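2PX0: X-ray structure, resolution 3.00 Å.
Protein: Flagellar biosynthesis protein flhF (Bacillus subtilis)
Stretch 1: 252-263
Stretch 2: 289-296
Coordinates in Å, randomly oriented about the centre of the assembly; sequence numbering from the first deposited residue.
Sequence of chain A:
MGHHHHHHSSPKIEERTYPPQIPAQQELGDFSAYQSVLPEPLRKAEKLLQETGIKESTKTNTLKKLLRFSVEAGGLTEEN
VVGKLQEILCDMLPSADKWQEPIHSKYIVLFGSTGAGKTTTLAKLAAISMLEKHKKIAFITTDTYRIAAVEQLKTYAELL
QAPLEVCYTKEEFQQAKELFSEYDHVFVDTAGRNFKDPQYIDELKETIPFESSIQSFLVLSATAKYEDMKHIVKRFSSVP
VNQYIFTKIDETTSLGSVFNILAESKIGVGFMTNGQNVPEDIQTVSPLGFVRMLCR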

# COMPACT_ATOMS: atom_id res chain seq x y z
N THR A 252 2.02 -5.67 7.89
CA THR A 252 2.89 -6.46 7.03
C THR A 252 3.27 -7.77 7.71
O THR A 252 2.95 -7.97 8.87
N THR A 253 3.95 -8.65 6.99
CA THR A 253 4.34 -9.97 7.51
C THR A 253 5.81 -10.04 7.85
O THR A 253 6.19 -10.69 8.81
N SER A 254 6.63 -9.40 7.03
CA SER A 254 8.07 -9.38 7.23
C SER A 254 8.53 -7.93 7.05
O SER A 254 7.78 -7.09 6.58
N LEU A 255 9.75 -7.64 7.46
CA LEU A 255 10.26 -6.29 7.34
C LEU A 255 11.50 -6.28 6.47
O LEU A 255 12.20 -5.26 6.36
N GLY A 256 11.76 -7.41 5.83
CA GLY A 256 12.92 -7.50 4.96
C GLY A 256 12.99 -6.34 3.96
O GLY A 256 14.01 -5.66 3.87
N SER A 257 11.90 -6.12 3.23
CA SER A 257 11.87 -5.05 2.24
C SER A 257 12.28 -3.70 2.83
O SER A 257 13.02 -2.92 2.19
N VAL A 258 11.83 -3.41 4.04
CA VAL A 258 12.17 -2.14 4.67
C VAL A 258 13.67 -2.12 4.96
O VAL A 258 14.32 -1.07 4.91
N PHE A 259 14.24 -3.28 5.27
CA PHE A 259 15.67 -3.36 5.51
C PHE A 259 16.37 -3.10 4.18
O PHE A 259 17.19 -2.19 4.05
N ASN A 260 16.03 -3.92 3.19
CA ASN A 260 16.58 -3.77 1.85
C ASN A 260 16.71 -2.30 1.44
O ASN A 260 17.75 -1.87 0.92
N ILE A 261 15.66 -1.52 1.68
CA ILE A 261 15.64 -0.11 1.33
C ILE A 261 16.60 0.71 2.15
O ILE A 261 17.23 1.65 1.65
N LEU A 262 16.71 0.35 3.43
CA LEU A 262 17.59 1.08 4.32
C LEU A 262 19.04 0.72 4.07
O LEU A 262 19.89 1.60 4.08
N ALA A 263 19.31 -0.56 3.84
CA ALA A 263 20.67 -1.04 3.61
C ALA A 263 21.40 -0.17 2.59
O ALA A 263 22.55 0.24 2.80
N GLY A 289 17.36 -1.99 17.06
CA GLY A 289 15.99 -2.22 17.47
C GLY A 289 15.16 -2.73 16.30
O GLY A 289 14.32 -3.61 16.46
N PHE A 290 15.42 -2.17 15.12
CA PHE A 290 14.71 -2.56 13.91
C PHE A 290 15.06 -3.98 13.53
O PHE A 290 14.20 -4.75 13.10
N VAL A 291 16.33 -4.32 13.68
CA VAL A 291 16.79 -5.65 13.34
C VAL A 291 16.15 -6.69 14.25
O VAL A 291 15.82 -7.79 13.81
N ARG A 292 15.96 -6.34 15.52
CA ARG A 292 15.35 -7.29 16.45
C ARG A 292 13.94 -7.62 15.99
O ARG A 292 13.34 -8.58 16.46
N MET A 293 13.42 -6.82 15.07
CA MET A 293 12.08 -7.04 14.53
C MET A 293 12.10 -7.92 13.28
O MET A 293 11.09 -8.51 12.91
N LEU A 294 13.25 -7.98 12.62
CA LEU A 294 13.42 -8.80 11.44
C LEU A 294 13.56 -10.26 11.88
O LEU A 294 12.87 -11.14 11.36
N CYS A 295 14.45 -10.50 12.84
CA CYS A 295 14.69 -11.86 13.33
C CYS A 295 13.60 -12.41 14.25
O CYS A 295 13.89 -13.18 15.17
N ARG A 296 12.36 -12.01 13.99
CA ARG A 296 11.24 -12.47 14.78
C ARG A 296 11.50 -12.29 16.28
O ARG A 296 11.67 -13.32 16.97
OXT ARG A 296 11.53 -11.12 16.73

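This is a small, mainly apolar contact between two roughly antiparallel helices and the loop that leads into the first, closed at one end by an arginine that reaches a loop carbonyl. The axes come no nearer than 10.4 Å and cross at -142°, a gap spanned largely by side chains, though L294 CD2 also comes within 3.3 Å of L255 C.

F290 is the central filler. Its CA-to-CB bond points toward stretch 1, and with chi1 t and chi2 74° the ring enters a pocket lined by L255 at the N-cap, then V258, F259 and L262 in the helix that follows, at a spacing that brings all four toward stretch 2. V258 CB lies 3.8 Å from F290 CZ, and F259 CB meets the ring edge 3.9 Å from F290 CE2. L262 CD1 sits over one face, 4.4 Å from F290 CE2, with L262 in the m, t rotamer.

L294 fills the second position. Its CA-to-CB bond runs sideways, yet the m, t rotamer brings its end nearer: L294 CD2 approaches L255 CB at 3.4 Å, while L294 CD1 lies 3.4 Å from F259 CD2. The leucine thus spans from the helix start to the F259 ring, which chi1 t helps to place. L255, also m, t, points toward stretch 2; L255 CD1 reaches M293 CB at 3.8 Å, whereas the end of M293 leads away. G256 has no side chain, and G256 N lies 3.4 Å from L294 CD2.

The polar element involves the chain terminus. R296, the C-terminal residue, extends its guanidinium to the T253 carbonyl: R296 NH1 donates to T253 O at 3.0 Å, and R296 NH2 adds a weak bond to T253 O at 3.2 Å. This arginine is poorly ordered, so the apolar packing is the firmer part of the design.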

# COMPACT_ATOMS: atom_id res chain seq x y z
CB THR A 252 4.15 -5.65 6.64
OG1 THR A 252 4.96 -6.41 5.74
CG2 THR A 252 4.94 -5.27 7.87
CB THR A 253 4.08 -11.08 6.47
OG1 THR A 253 2.67 -11.23 6.28
CG2 THR A 253 4.66 -12.40 6.95
CB SER A 254 8.74 -10.29 6.20
OG SER A 254 10.12 -9.97 6.04
CB LEU A 255 10.55 -5.75 8.73
CG LEU A 255 9.33 -5.18 9.47
CD1 LEU A 255 9.65 -4.97 10.92
CD2 LEU A 255 8.94 -3.86 8.83
CB SER A 257 10.47 -4.96 1.63
OG SER A 257 9.46 -4.91 2.63
CB VAL A 258 11.33 -1.92 5.97
CG1 VAL A 258 11.52 -0.50 6.48
CG2 VAL A 258 9.87 -2.17 5.67
CB PHE A 259 16.03 -4.76 6.03
CG PHE A 259 17.50 -4.95 6.28
CD1 PHE A 259 18.33 -5.34 5.25
CD2 PHE A 259 18.03 -4.76 7.54
CE1 PHE A 259 19.69 -5.54 5.47
CE2 PHE A 259 19.39 -4.95 7.77
CZ PHE A 259 20.22 -5.34 6.73
CB ASN A 260 15.68 -4.48 0.83
CG ASN A 260 15.62 -5.98 1.03
OD1 ASN A 260 16.66 -6.66 1.09
ND2 ASN A 260 14.41 -6.51 1.12
CB ILE A 261 14.23 0.51 1.51
CG1 ILE A 261 13.30 0.04 0.40
CG2 ILE A 261 14.32 2.01 1.47
CD1 ILE A 261 13.79 0.41 -0.98
CB LEU A 262 17.22 0.80 5.77
CG LEU A 262 15.98 1.50 6.30
CD1 LEU A 262 15.57 0.90 7.65
CD2 LEU A 262 16.27 2.98 6.41
CB ALA A 263 20.64 -2.46 3.14
CB PHE A 290 15.09 -1.65 12.75
CG PHE A 290 14.45 -2.04 11.46
CD1 PHE A 290 13.10 -1.79 11.23
CD2 PHE A 290 15.19 -2.69 10.48
CE1 PHE A 290 12.50 -2.19 10.05
CE2 PHE A 290 14.59 -3.09 9.28
CZ PHE A 290 13.25 -2.84 9.07
CB VAL A 291 18.34 -5.77 13.44
CG1 VAL A 291 18.77 -7.19 13.13
CG2 VAL A 291 19.03 -4.79 12.49
CB ARG A 292 15.32 -6.72 17.87
CG ARG A 292 16.65 -6.74 18.62
CD ARG A 292 16.44 -6.48 20.12
NE ARG A 292 17.67 -6.15 20.83
CZ ARG A 292 18.69 -6.98 21.03
NH1 ARG A 292 18.65 -8.23 20.57
NH2 ARG A 292 19.78 -6.56 21.69
CB MET A 293 11.43 -5.70 14.22
CG MET A 293 11.22 -4.87 15.44
SD MET A 293 10.05 -3.57 15.10
CE MET A 293 11.01 -2.14 15.48
CB LEU A 294 14.67 -8.42 10.69
CG LEU A 294 14.60 -7.19 9.79
CD1 LEU A 294 15.96 -6.97 9.15
CD2 LEU A 294 13.55 -7.41 8.74
CB CYS A 295 16.02 -11.91 14.05
SG CYS A 295 17.31 -11.31 13.01
CB ARG A 296 10.98 -13.94 14.46
CG ARG A 296 10.77 -14.18 12.98
CD ARG A 296 9.68 -13.26 12.46
NE ARG A 296 9.37 -13.52 11.06
CZ ARG A 296 8.33 -12.98 10.43
NH1 ARG A 296 7.51 -12.16 11.08
NH2 ARG A 296 8.11 -13.27 9.15